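Local coordinates for protein homoserine dehydrogenase (Thermoplasma acidophilum, PDB 3ING) that probably catalyses the NADP-dependent interconversion of aspartate semialdehyde and homoserine, a shared step in threonine and methionine biosynthesis, at residues A[157-161]-A[162-166]. Residues are numbered along the deposited sequence; the frame is centred on the assembly and turned at random.
Sequences YSILP and SKVKR. With EDO (1,2-ethanediol), chain I.
Ile159 and Ser162 close a type I beta turn here, with Leu160 and Pro161 at its two corners. The amide N of Ser162 is hydrogen-bonded to the carbonyl O of Ile159 at 3.1 Å, closing the turn. On the inner side of the turn things are tight: CB of Ser162 sits 3.6 Å from Ile159 O. Beyond the turn, Val164 CG2 meets Ile159 CD1 at 3.9 Å, the two side chains crossing at about a right angle. Ile159 makes that reach with CG1 tucked between its own N and carbonyl carbon (chi1 60°) and CD1 extended beyond; it is buried, packing also on Ile289 and Thr291 of strand 286-291. This is the turn that leads the chain from helix 152-157 into strand 164-170, the central strand of the five-stranded antiparallel sheet, well away from the nucleotide site. Once the strand has begun, Lys165 and Arg166 both face Glu290 in a classic beta bulge. Ser162 ties the entry down: its OG is hydrogen-bonded to Asn294 ND2 and to the backbone N of Ser293, while the N of Lys163 bonds to Asp292 OD1. The solvent side is looser, and it belongs to Lys163, which extends its fully stretched chain away from the turn and is exposed, although it still packs on Arg29 of the second subunit. Leu160, whose side chain sets off away from the strand segment, packs on Asn315 of that subunit. Beside Val164 lies a 1,2-ethanediol, probably from the crystallisation liquor; its O1 donates to Val164 O at 3.0 Å, and its C2 rests 3.6 Å from Val164 CB.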
loop_
_atom_site.group_PDB
_atom_site.type_symbol
_atom_site.label_atom_id
_atom_site.label_comp_id
_atom_site.label_asym_id
_atom_site.label_seq_id
_atom_site.Cartn_x
_atom_site.Cartn_y
_atom_site.Cartn_z
ATOM N N TYR A 157 -5.383 3.155 -3.501
ATOM C CA TYR A 157 -4.372 3.884 -4.271
ATOM C C TYR A 157 -3.229 3.092 -4.881
ATOM O O TYR A 157 -2.399 3.688 -5.574
ATOM C CB TYR A 157 -3.759 4.973 -3.362
ATOM C CG TYR A 157 -4.801 5.890 -2.789
ATOM C CD1 TYR A 157 -5.461 6.810 -3.603
ATOM C CD2 TYR A 157 -5.186 5.801 -1.461
ATOM C CE1 TYR A 157 -6.442 7.612 -3.095
ATOM C CE2 TYR A 157 -6.170 6.598 -0.959
ATOM C CZ TYR A 157 -6.773 7.521 -1.771
ATOM O OH TYR A 157 -7.771 8.354 -1.281
ATOM N N SER A 158 -3.153 1.788 -4.608
ATOM C CA SER A 158 -2.049 0.960 -5.104
ATOM C C SER A 158 -2.440 -0.047 -6.185
ATOM O O SER A 158 -1.580 -0.477 -6.939
ATOM C CB SER A 158 -1.398 0.194 -3.957
ATOM O OG SER A 158 -0.683 1.046 -3.067
ATOM N N ILE A 159 -3.712 -0.424 -6.275
ATOM C CA ILE A 159 -4.171 -1.401 -7.290
ATOM C C ILE A 159 -5.415 -0.927 -8.053
ATOM O O ILE A 159 -6.339 -1.680 -8.343
ATOM C CB ILE A 159 -4.418 -2.785 -6.651
ATOM C CG1 ILE A 159 -5.501 -2.694 -5.550
ATOM C CG2 ILE A 159 -3.170 -3.302 -6.061
ATOM C CD1 ILE A 159 -5.959 -4.050 -5.029
ATOM N N LEU A 160 -5.415 0.348 -8.417
ATOM C CA LEU A 160 -6.534 0.954 -9.155
ATOM C C LEU A 160 -6.972 0.221 -10.438
ATOM O O LEU A 160 -8.155 0.150 -10.725
ATOM C CB LEU A 160 -6.230 2.434 -9.476
ATOM C CG LEU A 160 -6.312 3.400 -8.292
ATOM C CD1 LEU A 160 -5.604 4.677 -8.622
ATOM C CD2 LEU A 160 -7.831 3.645 -7.947
ATOM N N PRO A 161 -6.038 -0.331 -11.216
ATOM C CA PRO A 161 -6.483 -0.994 -12.431
ATOM C C PRO A 161 -7.220 -2.326 -12.253
ATOM O O PRO A 161 -7.817 -2.817 -13.204
ATOM C CB PRO A 161 -5.177 -1.289 -13.167
ATOM C CG PRO A 161 -4.132 -0.631 -12.421
ATOM C CD PRO A 161 -4.586 -0.376 -11.066
ATOM N N SER A 162 -7.172 -2.906 -11.066
ATOM C CA SER A 162 -7.635 -4.279 -10.878
ATOM C C SER A 162 -9.035 -4.479 -10.352
ATOM O O SER A 162 -9.546 -3.678 -9.546
ATOM C CB SER A 162 -6.757 -4.956 -9.820
ATOM O OG SER A 162 -5.484 -5.323 -10.334
ATOM N N LYS A 163 -9.604 -5.611 -10.738
ATOM C CA LYS A 163 -10.666 -6.210 -9.945
ATOM C C LYS A 163 -9.995 -7.129 -8.888
ATOM O O LYS A 163 -9.063 -7.856 -9.193
ATOM C CB LYS A 163 -11.583 -7.034 -10.817
ATOM C CG LYS A 163 -12.410 -6.218 -11.791
ATOM C CD LYS A 163 -13.324 -7.106 -12.652
ATOM C CE LYS A 163 -14.329 -6.271 -13.464
ATOM N NZ LYS A 163 -15.048 -7.038 -14.559
ATOM N N VAL A 164 -10.454 -7.054 -7.652
ATOM C CA VAL A 164 -10.021 -7.943 -6.580
ATOM C C VAL A 164 -10.891 -9.167 -6.633
ATOM O O VAL A 164 -12.148 -9.084 -6.589
ATOM C CB VAL A 164 -10.151 -7.336 -5.167
ATOM C CG1 VAL A 164 -9.834 -8.396 -4.108
ATOM C CG2 VAL A 164 -9.231 -6.140 -5.008
ATOM N N LYS A 165 -10.245 -10.304 -6.772
ATOM C CA LYS A 165 -10.950 -11.594 -6.856
ATOM C C LYS A 165 -11.134 -12.187 -5.460
ATOM O O LYS A 165 -12.180 -12.752 -5.147
ATOM C CB LYS A 165 -10.179 -12.575 -7.718
ATOM C CG LYS A 165 -9.668 -12.037 -9.112
ATOM C CD LYS A 165 -10.753 -11.590 -10.124
ATOM N N ARG A 166 -10.123 -12.043 -4.607
ATOM C CA ARG A 166 -10.217 -12.577 -3.250
ATOM C C ARG A 166 -9.310 -11.913 -2.253
ATOM O O ARG A 166 -8.216 -11.492 -2.593
ATOM C CB ARG A 166 -9.819 -14.043 -3.284
ATOM C CG ARG A 166 -10.036 -14.780 -1.969
ATOM C CD ARG A 166 -9.944 -16.328 -2.121
ATOM N NE ARG A 166 -8.571 -16.782 -2.254
HETATM C C1 EDO I . -13.636 -5.457 -7.459
HETATM O O1 EDO I . -14.082 -6.806 -7.151
HETATM C C2 EDO I . -12.470 -4.951 -6.599
HETATM O O2 EDO I . -12.789 -3.933 -5.581
#